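PDB 2QF9: putative secreted protein from Streptomyces coelicolor A3, which is of unknown function but belongs to the DUF305 family of the ferritin clan and is probably secreted, folding as a helical bundle that pairs with a second subunit. Local coordinates for residues Asp98-Lys103 with Glu113-Gln118; Glu25-Val30 with Asp45-Gln50; Lys132-Arg137 with Gly141-Leu146; Ala13-Val18 with Met75-Met80. All coordinates share one frame; numbering follows the deposited sequence. Where two conformers were deposited one is given.

How the contacts relate
In this DUF305 chain three contacts join helix to helix, and contact 4 pins the 75-80 loop to helix 8-31; together they illustrate how a bundle with no strands is fastened. Contact 1 and contact 2 lie about 13 Å apart between centres and touch: Tyr116 OH is 3.0 Å from Ser27 OG, a probable hydrogen bond. Contacts 3 and 4, with centres about 12 Å apart, also touch, the backbone of Gly133 packing on the Trp77 ring. Contacts 1 and 3 stand far from each other, about 29 Å between centres, although helix 109-137 serves both. Helix 8-31 is shared by contacts 2 and 4, which come to about 6 Å between nearest atoms. Ethanediol is bound at contact 2.

Contact 1: residues Asp98-Lys103 with Glu113-Gln118; sequences DAEMKK and EVYYLQ
Tyr115 presents one face of its ring to Lys103, and the two side chains cross at about a right angle. The aliphatic part of the lysine does most of the touching. Its CE sits over the ring, 3.6 Å from the centroid of Tyr115 in a CH-pi contact that is displaced toward the CE1 side of the rim, while CD lies above the phenol end. The ammonium group follows: Lys103 NZ stands 4.9 Å from the centroid of the Tyr115 ring, 19° off its normal, a rather long cation-pi pair. With CG anti to the backbone N (chi1 -178°), the lysine reaches out from its helix, and a bend at chi4 (69°) places the amine over the face.

Glu100 packs at the edge of the same ring. Its carbonyl O lies in the ring plane beside Tyr115 CE2, and Glu100 CG makes a van der Waals contact of 3.4 Å with Tyr115 OH. The polar link is indirect: a water joins the two residues, donating to Glu100 OE2 at 2.9 Å and bonding to Tyr115 OH at 3.1 Å. The other carboxylate oxygen, Glu100 OE1, accepts from Thr97 N and so anchors the acid at the start of its own helix. A leucine in place of Tyr115 would probably leave the bridging water without its phenol partner and the lysine without a flat surface to lie on.

This surface contact fastens the short helix 98-106 to helix 109-137 across the turn between them. Beneath it Met101 packs on helix 8-31, while Tyr116 and Leu117 face inward, toward helices 37-63 and 141-167.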
# COMPACT_ATOMS: atom_id res chain seq x y z
N ASP A 98 -18.45 2.23 -11.29
CA ASP A 98 -19.01 2.42 -9.95
C ASP A 98 -20.05 1.36 -9.62
O ASP A 98 -20.10 0.88 -8.49
CB ASP A 98 -19.61 3.82 -9.80
CG ASP A 98 -18.55 4.92 -9.82
OD1 ASP A 98 -17.39 4.65 -9.43
OD2 ASP A 98 -18.87 6.04 -10.25
N ALA A 99 -20.88 0.99 -10.61
CA ALA A 99 -21.94 -0.00 -10.39
C ALA A 99 -21.35 -1.39 -10.11
O ALA A 99 -21.89 -2.16 -9.31
CB ALA A 99 -22.90 -0.06 -11.60
N GLU A 100 -20.26 -1.70 -10.80
CA GLU A 100 -19.55 -2.98 -10.59
C GLU A 100 -18.94 -3.03 -9.18
O GLU A 100 -19.00 -4.06 -8.49
CB GLU A 100 -18.45 -3.14 -11.66
CG GLU A 100 -19.05 -3.58 -13.01
CD GLU A 100 -18.04 -3.59 -14.15
OE1 GLU A 100 -17.01 -2.89 -14.09
OE2 GLU A 100 -18.31 -4.32 -15.13
N MSE A 101 -18.34 -1.92 -8.76
CA MSE A 101 -17.76 -1.84 -7.40
C MSE A 101 -18.85 -1.99 -6.33
O MSE A 101 -18.65 -2.68 -5.34
CB MSE A 101 -16.99 -0.54 -7.21
CG MSE A 101 -15.81 -0.37 -8.15
SE MSE A 101 -14.39 -1.70 -7.83
CE MSE A 101 -13.63 -0.89 -6.20
N LYS A 102 -19.99 -1.35 -6.55
CA LYS A 102 -21.13 -1.48 -5.64
C LYS A 102 -21.61 -2.94 -5.59
O LYS A 102 -21.83 -3.48 -4.49
CB LYS A 102 -22.27 -0.56 -6.07
CG LYS A 102 -23.52 -0.71 -5.21
CD LYS A 102 -24.68 0.13 -5.74
CE LYS A 102 -25.81 0.16 -4.72
NZ LYS A 102 -26.49 -1.15 -4.69
N LYS A 103 -21.76 -3.57 -6.76
CA LYS A 103 -22.26 -4.93 -6.84
C LYS A 103 -21.35 -5.86 -6.05
O LYS A 103 -21.83 -6.67 -5.26
CB LYS A 103 -22.38 -5.41 -8.29
CG LYS A 103 -22.94 -6.81 -8.41
CD LYS A 103 -23.12 -7.19 -9.87
CE LYS A 103 -22.99 -8.70 -10.07
NZ LYS A 103 -24.12 -9.46 -9.48
N GLU A 113 -16.36 -14.11 -4.63
CA GLU A 113 -15.08 -14.58 -5.17
C GLU A 113 -15.08 -14.54 -6.70
O GLU A 113 -14.17 -13.98 -7.33
CB GLU A 113 -14.80 -16.02 -4.70
CG GLU A 113 -14.58 -16.15 -3.20
CD GLU A 113 -14.87 -17.56 -2.70
OE1 GLU A 113 -14.49 -18.50 -3.40
OE2 GLU A 113 -15.48 -17.69 -1.62
N VAL A 114 -16.13 -15.11 -7.29
CA VAL A 114 -16.23 -15.17 -8.76
C VAL A 114 -16.25 -13.77 -9.34
O VAL A 114 -15.54 -13.46 -10.31
CB VAL A 114 -17.49 -15.98 -9.16
CG1 VAL A 114 -17.85 -15.77 -10.64
CG2 VAL A 114 -17.24 -17.48 -8.85
N TYR A 115 -17.07 -12.91 -8.76
CA TYR A 115 -17.24 -11.55 -9.30
C TYR A 115 -15.94 -10.76 -9.21
O TYR A 115 -15.56 -10.08 -10.16
CB TYR A 115 -18.38 -10.82 -8.61
CG TYR A 115 -18.89 -9.65 -9.43
CD1 TYR A 115 -19.50 -9.87 -10.67
CD2 TYR A 115 -18.76 -8.34 -8.98
CE1 TYR A 115 -19.97 -8.80 -11.43
CE2 TYR A 115 -19.22 -7.27 -9.73
CZ TYR A 115 -19.83 -7.50 -10.96
OH TYR A 115 -20.29 -6.46 -11.74
N TYR A 116 -15.23 -10.91 -8.09
CA TYR A 116 -13.91 -10.31 -7.89
C TYR A 116 -12.92 -10.81 -8.95
O TYR A 116 -12.20 -10.02 -9.57
CB TYR A 116 -13.40 -10.65 -6.49
CG TYR A 116 -11.97 -10.26 -6.24
CD1 TYR A 116 -11.62 -8.92 -5.99
CD2 TYR A 116 -10.95 -11.23 -6.28
CE1 TYR A 116 -10.30 -8.56 -5.76
CE2 TYR A 116 -9.62 -10.88 -6.06
CZ TYR A 116 -9.29 -9.55 -5.81
OH TYR A 116 -8.00 -9.20 -5.57
N LEU A 117 -12.87 -12.13 -9.12
CA LEU A 117 -11.98 -12.72 -10.11
C LEU A 117 -12.29 -12.25 -11.53
O LEU A 117 -11.38 -12.03 -12.32
CB LEU A 117 -12.01 -14.25 -10.02
CG LEU A 117 -11.41 -14.81 -8.72
CD1 LEU A 117 -11.87 -16.24 -8.55
CD2 LEU A 117 -9.87 -14.70 -8.70
N GLN A 118 -13.57 -12.07 -11.84
CA GLN A 118 -13.96 -11.57 -13.17
C GLN A 118 -13.55 -10.11 -13.36
O GLN A 118 -12.94 -9.76 -14.38
CB GLN A 118 -15.46 -11.73 -13.35
CG GLN A 118 -15.87 -13.19 -13.56
CD GLN A 118 -17.38 -13.38 -13.48
OE1 GLN A 118 -18.08 -12.59 -12.84
NE2 GLN A 118 -17.89 -14.43 -14.11
O HOH W 1 -19.21 -7.03 -14.60

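Contact 2: residues Glu25-Val30 with Asp45-Gln50; sequences EMSYIV and DIAQTQ. With EDO (1,2-ethanediol), chain C.
Ser27 meets Ala47 and Ile46 through torsions that set its hydroxymethyl group between the two helices: OG lies anti to the carbonyl carbon (chi1 -61°), and Ile46 turns CG2 toward it by holding that branch anti to its own backbone N. Ser27 CB then packs on Ala47 CB at 3.9 Å, and Ser27 OG lies 3.9 Å from Ile46 CG2. Such small side chains let the helices come close, with Ser27 CA only 5.9 Å from Ala47 CA. The hydroxyl is buried but well satisfied, being hydrogen-bonded to Ala23 O and Tyr116 OH.

Beside this core, an ethanediol probably taken from the crystallisation liquor spans the two segments. Its O1 lies in the ring plane at the edge of Tyr28 and is hydrogen-bonded to Tyr28 OH at 2.6 Å, and Gln48 NE2 donates to its O2 at 2.6 Å with an N-H...O angle of 146°. A phenylalanine in place of Tyr28 would probably leave the diol O1 without this hydroxyl partner.

The same diol also bonds to Tyr28 OH and Gln48 NE2 of the second subunit, so it lies at the dimer interface, where Tyr28 meets Tyr44 of that subunit edge-to-face. Within the chain the contact joins helix 8-31 to helix 37-63, with helix 109-137 and Met101 of helix 98-106 packing against the 25-30 segment.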
# COMPACT_ATOMS: atom_id res chain seq x y z
N GLU A 25 -8.62 -1.21 -3.67
CA GLU A 25 -9.98 -1.09 -3.15
C GLU A 25 -10.79 -2.38 -3.38
O GLU A 25 -11.46 -2.87 -2.46
CB GLU A 25 -10.68 0.14 -3.77
CG GLU A 25 -12.15 0.31 -3.42
CD GLU A 25 -12.43 0.59 -1.93
OE1 GLU A 25 -11.48 0.61 -1.10
OE2 GLU A 25 -13.63 0.78 -1.59
N MSE A 26 -10.75 -2.92 -4.60
CA MSE A 26 -11.42 -4.18 -4.88
C MSE A 26 -10.96 -5.30 -3.94
O MSE A 26 -11.77 -6.11 -3.49
CB MSE A 26 -11.15 -4.62 -6.31
CG MSE A 26 -12.20 -4.18 -7.26
SE MSE A 26 -12.09 -5.40 -8.75
CE MSE A 26 -10.28 -5.02 -9.33
N SER A 27 -9.66 -5.34 -3.65
CA SER A 27 -9.07 -6.33 -2.75
C SER A 27 -9.56 -6.19 -1.31
O SER A 27 -9.88 -7.20 -0.66
CB SER A 27 -7.53 -6.29 -2.84
OG SER A 27 -7.16 -6.62 -4.19
N TYR A 28 -9.66 -4.95 -0.82
CA TYR A 28 -10.25 -4.69 0.49
C TYR A 28 -11.70 -5.17 0.55
O TYR A 28 -12.11 -5.78 1.54
CB TYR A 28 -10.19 -3.20 0.85
CG TYR A 28 -8.92 -2.87 1.60
CD1 TYR A 28 -7.78 -2.39 0.92
CD2 TYR A 28 -8.83 -3.10 2.98
CE1 TYR A 28 -6.60 -2.12 1.63
CE2 TYR A 28 -7.63 -2.82 3.70
CZ TYR A 28 -6.53 -2.35 3.00
OH TYR A 28 -5.37 -2.07 3.69
N ILE A 29 -12.46 -4.91 -0.51
CA ILE A 29 -13.87 -5.27 -0.53
C ILE A 29 -14.06 -6.79 -0.51
O ILE A 29 -14.79 -7.32 0.35
CB ILE A 29 -14.62 -4.64 -1.75
CG1 ILE A 29 -14.63 -3.10 -1.66
CG2 ILE A 29 -16.06 -5.16 -1.80
CD1 ILE A 29 -15.03 -2.44 -2.99
N VAL A 30 -13.38 -7.50 -1.42
CA VAL A 30 -13.56 -8.95 -1.49
C VAL A 30 -13.15 -9.65 -0.18
O VAL A 30 -13.77 -10.63 0.22
CB VAL A 30 -12.90 -9.61 -2.73
CG1 VAL A 30 -11.39 -9.79 -2.53
CG2 VAL A 30 -13.57 -10.97 -3.03
N ASP A 45 -2.16 -10.24 -1.70
CA ASP A 45 -0.97 -10.08 -2.56
C ASP A 45 -1.11 -8.96 -3.60
O ASP A 45 -0.20 -8.15 -3.78
CB ASP A 45 -0.59 -11.40 -3.23
CG ASP A 45 -0.05 -12.44 -2.22
OD1 ASP A 45 0.42 -12.05 -1.14
OD2 ASP A 45 -0.07 -13.64 -2.53
N ILE A 46 -2.25 -8.91 -4.26
CA ILE A 46 -2.51 -7.82 -5.20
C ILE A 46 -2.53 -6.46 -4.49
O ILE A 46 -1.95 -5.50 -4.99
CB ILE A 46 -3.82 -8.06 -5.98
CG1 ILE A 46 -3.62 -9.25 -6.92
CG2 ILE A 46 -4.26 -6.78 -6.76
CD1 ILE A 46 -4.90 -9.70 -7.64
N ALA A 47 -3.23 -6.37 -3.35
CA ALA A 47 -3.25 -5.12 -2.59
C ALA A 47 -1.83 -4.68 -2.21
O ALA A 47 -1.48 -3.51 -2.37
CB ALA A 47 -4.12 -5.27 -1.32
N GLN A 48 -1.04 -5.61 -1.71
CA GLN A 48 0.32 -5.29 -1.25
C GLN A 48 1.19 -4.80 -2.40
O GLN A 48 1.87 -3.76 -2.28
CB GLN A 48 0.94 -6.49 -0.54
CG GLN A 48 0.32 -6.74 0.85
CD GLN A 48 0.89 -5.79 1.90
OE1 GLN A 48 1.83 -6.14 2.62
NE2 GLN A 48 0.36 -4.58 1.97
N THR A 49 1.16 -5.52 -3.52
CA THR A 49 1.99 -5.20 -4.66
C THR A 49 1.56 -3.89 -5.30
O THR A 49 2.38 -3.01 -5.55
CB THR A 49 2.01 -6.35 -5.69
OG1 THR A 49 2.61 -7.49 -5.06
CG2 THR A 49 2.81 -5.98 -6.96
N GLN A 50 0.26 -3.75 -5.53
CA GLN A 50 -0.24 -2.58 -6.25
C GLN A 50 -0.19 -1.30 -5.40
O GLN A 50 0.17 -0.24 -5.92
CB GLN A 50 -1.62 -2.84 -6.87
CG GLN A 50 -1.51 -3.91 -8.00
CD GLN A 50 -2.59 -3.82 -9.06
OE1 GLN A 50 -3.22 -2.79 -9.23
NE2 GLN A 50 -2.79 -4.90 -9.79
C1 EDO C . -2.13 -1.44 2.23
O1 EDO C . -3.51 -1.12 2.17
C2 EDO C . -1.77 -2.24 0.99
O2 EDO C . -1.96 -3.62 1.27

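Contact 3: residues Lys132-Arg137 with Gly141-Leu146; sequences KGCVER and GVEKRL
Cys134 SG rests against the first turn of helix 141-167, 3.9 Å from Glu143 O and 4.0 Å from Glu143 CG. Next to it, Lys144 lays its chain along the last turn of helix 109-137: its CG is 4.2 Å from Cys134 O and its CE 3.8 Å from Val135 O. The methyl Val135 CG2 completes this shell at 4.1 Å from Lys144 O. Val135 CA and Lys144 CA lie 5.2 Å apart.

What positions the sulfur is partly its torsion, which places SG anti to the backbone N (chi1 179°), and partly the disulfide to Cys138 one turn further on, a residue that also touches Glu143 and Lys144. Further out, Phe12 of helix 8-31 packs on both Cys134 and Glu143, and Trp60 of helix 37-63 lies against Glu143.

The whole is a tight helical hairpin, its segments crossing at -145° with only three residues between them. Its chemistry is that of van der Waals contact, sulfur and aliphatic carbons against one another and against backbone carbonyls, with Lys144 CE rather than its amine meeting Val135 O; the disulfide adds a covalent closure at the end of helix 109-137, which would be expected to limit how far the turn can open.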
# COMPACT_ATOMS: atom_id res chain seq x y z
N LYS A 132 2.31 -2.11 -21.27
CA LYS A 132 2.92 -2.27 -22.60
C LYS A 132 3.17 -0.92 -23.24
O LYS A 132 4.22 -0.73 -23.89
CB LYS A 132 2.05 -3.16 -23.50
CG LYS A 132 2.18 -4.64 -23.21
CD LYS A 132 1.27 -5.44 -24.14
CE LYS A 132 1.42 -6.94 -23.94
NZ LYS A 132 0.39 -7.68 -24.77
N GLY A 133 2.24 0.02 -23.05
CA GLY A 133 2.38 1.39 -23.56
C GLY A 133 3.61 2.08 -22.97
O GLY A 133 4.35 2.77 -23.68
N CYS A 134 3.82 1.90 -21.67
CA CYS A 134 5.01 2.45 -21.01
C CYS A 134 6.30 1.73 -21.46
O CYS A 134 7.32 2.37 -21.67
CB CYS A 134 4.85 2.43 -19.49
SG CYS A 134 6.27 3.05 -18.52
N VAL A 135 6.25 0.41 -21.65
CA VAL A 135 7.43 -0.32 -22.14
C VAL A 135 7.87 0.31 -23.50
O VAL A 135 9.06 0.50 -23.75
CB VAL A 135 7.22 -1.87 -22.22
CG1 VAL A 135 8.42 -2.57 -22.87
CG2 VAL A 135 7.01 -2.45 -20.83
N GLU A 136 6.89 0.65 -24.33
CA GLU A 136 7.16 1.32 -25.61
C GLU A 136 7.61 2.78 -25.49
O GLU A 136 8.54 3.19 -26.20
CB GLU A 136 5.92 1.24 -26.50
CG GLU A 136 6.06 1.93 -27.86
CD GLU A 136 4.76 1.90 -28.64
OE1 GLU A 136 4.05 0.87 -28.57
OE2 GLU A 136 4.45 2.91 -29.33
N ARG A 137 6.97 3.56 -24.61
CA ARG A 137 7.06 5.02 -24.66
C ARG A 137 7.85 5.68 -23.51
O ARG A 137 8.41 6.77 -23.69
CB ARG A 137 5.67 5.65 -24.71
CG ARG A 137 4.84 5.32 -25.95
CD ARG A 137 3.46 5.93 -25.83
NE ARG A 137 2.64 5.71 -27.02
CZ ARG A 137 2.52 6.59 -28.02
NH1 ARG A 137 3.17 7.75 -27.97
NH2 ARG A 137 1.76 6.31 -29.08
N GLY A 141 14.38 4.54 -16.80
CA GLY A 141 14.74 3.13 -16.74
C GLY A 141 13.96 2.35 -15.69
O GLY A 141 13.40 1.29 -15.99
N VAL A 142 13.92 2.88 -14.46
CA VAL A 142 13.25 2.16 -13.37
C VAL A 142 11.74 2.02 -13.64
O VAL A 142 11.14 1.01 -13.27
CB VAL A 142 13.55 2.82 -11.99
CG1 VAL A 142 13.05 4.26 -11.92
CG2 VAL A 142 13.01 1.98 -10.86
N GLU A 143 11.17 3.02 -14.29
CA GLU A 143 9.74 3.02 -14.65
C GLU A 143 9.43 2.04 -15.78
O GLU A 143 8.42 1.31 -15.71
CB GLU A 143 9.27 4.43 -15.02
CG GLU A 143 7.76 4.53 -15.10
CD GLU A 143 7.26 5.95 -15.28
OE1 GLU A 143 8.08 6.89 -15.25
OE2 GLU A 143 6.03 6.12 -15.44
N LYS A 144 10.27 2.02 -16.82
CA LYS A 144 10.18 1.02 -17.90
C LYS A 144 10.25 -0.41 -17.34
O LYS A 144 9.44 -1.27 -17.71
CB LYS A 144 11.30 1.24 -18.93
CG LYS A 144 11.09 2.44 -19.82
CD LYS A 144 12.26 2.63 -20.78
CE LYS A 144 12.17 1.72 -22.01
NZ LYS A 144 13.50 1.68 -22.75
N ARG A 145 11.20 -0.66 -16.45
CA ARG A 145 11.38 -1.98 -15.87
C ARG A 145 10.20 -2.36 -15.00
O ARG A 145 9.79 -3.53 -15.00
CB ARG A 145 12.68 -2.06 -15.08
CG ARG A 145 13.91 -1.94 -15.99
CD ARG A 145 15.19 -2.39 -15.30
NE ARG A 145 15.45 -1.65 -14.07
CZ ARG A 145 16.14 -0.51 -13.99
NH1 ARG A 145 16.67 0.04 -15.08
NH2 ARG A 145 16.31 0.06 -12.81
N LEU A 146 9.67 -1.38 -14.27
CA LEU A 146 8.48 -1.62 -13.45
C LEU A 146 7.32 -2.05 -14.33
O LEU A 146 6.63 -3.04 -14.02
CB LEU A 146 8.10 -0.39 -12.62
CG LEU A 146 7.11 -0.70 -11.46
CD1 LEU A 146 7.75 -1.53 -10.34
CD2 LEU A 146 6.58 0.59 -10.87

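Contact 4: residues Ala13-Val18 with Met75-Met80; sequences ARDMSV and MTWMGM
Trp77 meets Asp15 at the edge of its indole, where OD2 lies almost exactly in the ring plane and accepts from Trp77 NE1 at 2.7 Å. The bond is bent, with an N-H...O angle of 137°, and it reaches OD2 from above the carboxylate plane, the two flat groups being turned 46° apart. On one face of the indole, toward its rim, lies Met78 CG, 3.4 Å above the plane.

A second donor shares the same oxygen: Met75 N binds Asp15 OD2 at 2.8 Å from the syn side, on the opposite face of the carboxylate from the tryptophan. Two N-H groups thus grip one buried oxygen, which would be expected to stabilise the ionised acid. The loop itself is compact: its 3-10 turn 76-78 ends in a Schellman motif, with Met80 N bonded to Met75 O, Gly79 N to Thr76 O, and Gly79 at positive phi. Met78 N also bonds to Met75 O.

Through this carboxylate, helix 8-31 of the bundle holds the long connection between helices 37-63 and 98-106. The indole reaches the acid because its CG sits between the backbone N and the carbonyl carbon (chi1 64°). The selenium of Met75, a selenomethionine, comes to 4.0 Å from Asp15 OD2, and Met130 of helix 109-137 packs on both residues.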
# COMPACT_ATOMS: atom_id res chain seq x y z
N ALA A 13 2.73 7.15 -14.82
CA ALA A 13 2.73 7.24 -13.35
C ALA A 13 1.39 7.73 -12.80
O ALA A 13 0.87 7.13 -11.84
CB ALA A 13 3.89 8.12 -12.85
N ARG A 14 0.81 8.77 -13.40
CA ARG A 14 -0.49 9.29 -12.97
C ARG A 14 -1.60 8.26 -13.17
O ARG A 14 -2.38 7.94 -12.24
CB ARG A 14 -0.85 10.57 -13.74
CG ARG A 14 -0.12 11.81 -13.27
CD ARG A 14 -0.57 13.05 -14.03
NE ARG A 14 0.25 14.20 -13.66
CZ ARG A 14 1.17 14.78 -14.43
NH1 ARG A 14 1.85 15.81 -13.96
NH2 ARG A 14 1.38 14.37 -15.67
N ASP A 15 -1.68 7.74 -14.39
CA ASP A 15 -2.78 6.87 -14.82
C ASP A 15 -2.70 5.52 -14.13
O ASP A 15 -3.70 5.03 -13.59
CB ASP A 15 -2.76 6.68 -16.34
CG ASP A 15 -3.16 7.95 -17.11
OD1 ASP A 15 -3.59 8.95 -16.50
OD2 ASP A 15 -3.07 7.91 -18.34
N MSE A 16 -1.51 4.92 -14.10
CA MSE A 16 -1.40 3.61 -13.48
C MSE A 16 -1.60 3.73 -11.96
O MSE A 16 -2.08 2.79 -11.33
CB MSE A 16 -0.08 2.92 -13.86
CG MSE A 16 -0.02 1.48 -13.43
SE MSE A 16 -1.44 0.35 -14.24
CE MSE A 16 -0.43 -0.15 -15.78
N SER A 17 -1.25 4.88 -11.35
CA SER A 17 -1.52 5.05 -9.92
C SER A 17 -3.03 4.99 -9.60
O SER A 17 -3.45 4.32 -8.64
CB SER A 17 -0.90 6.33 -9.38
OG SER A 17 0.51 6.17 -9.33
N VAL A 18 -3.84 5.67 -10.42
CA VAL A 18 -5.30 5.61 -10.27
C VAL A 18 -5.81 4.17 -10.51
O VAL A 18 -6.69 3.69 -9.80
CB VAL A 18 -5.99 6.63 -11.19
CG1 VAL A 18 -7.51 6.48 -11.13
CG2 VAL A 18 -5.60 8.07 -10.81
N MSE A 75 -4.69 8.51 -20.52
CA MSE A 75 -4.21 7.80 -21.72
C MSE A 75 -3.82 8.75 -22.85
O MSE A 75 -3.47 8.30 -23.94
CB MSE A 75 -5.24 6.77 -22.19
CG MSE A 75 -5.68 5.82 -21.07
SE MSE A 75 -4.14 4.75 -20.52
CE MSE A 75 -4.31 3.44 -21.97
N THR A 76 -3.86 10.06 -22.60
CA THR A 76 -3.42 11.04 -23.62
C THR A 76 -1.98 10.75 -24.05
O THR A 76 -1.64 10.83 -25.23
CB THR A 76 -3.60 12.50 -23.14
OG1 THR A 76 -4.99 12.76 -22.95
CG2 THR A 76 -3.06 13.50 -24.18
N TRP A 77 -1.15 10.36 -23.08
CA TRP A 77 0.27 10.03 -23.30
C TRP A 77 0.47 8.82 -24.22
O TRP A 77 1.56 8.61 -24.77
CB TRP A 77 0.98 9.82 -21.94
CG TRP A 77 0.43 8.63 -21.18
CD1 TRP A 77 -0.63 8.62 -20.32
CD2 TRP A 77 0.91 7.27 -21.25
NE1 TRP A 77 -0.84 7.34 -19.84
CE2 TRP A 77 0.09 6.49 -20.39
CE3 TRP A 77 1.96 6.63 -21.94
CZ2 TRP A 77 0.28 5.11 -20.21
CZ3 TRP A 77 2.16 5.25 -21.76
CH2 TRP A 77 1.32 4.51 -20.89
N MSE A 78 -0.58 8.01 -24.37
CA MSE A 78 -0.60 6.91 -25.33
C MSE A 78 -1.29 7.26 -26.66
O MSE A 78 -1.44 6.40 -27.52
CB MSE A 78 -1.25 5.67 -24.72
CG MSE A 78 -0.25 4.75 -24.09
SE MSE A 78 -1.14 3.22 -23.28
CE MSE A 78 -1.18 2.02 -24.80
N GLY A 79 -1.72 8.52 -26.79
CA GLY A 79 -2.46 9.00 -27.97
C GLY A 79 -3.88 8.47 -28.02
O GLY A 79 -4.47 8.33 -29.10
N MSE A 80 -4.44 8.20 -26.84
CA MSE A 80 -5.76 7.59 -26.70
C MSE A 80 -6.69 8.36 -25.76
O MSE A 80 -7.72 7.83 -25.33
CB MSE A 80 -5.64 6.12 -26.27
CG MSE A 80 -5.13 5.20 -27.36
SE MSE A 80 -6.30 5.23 -28.96
CE MSE A 80 -7.79 4.09 -28.32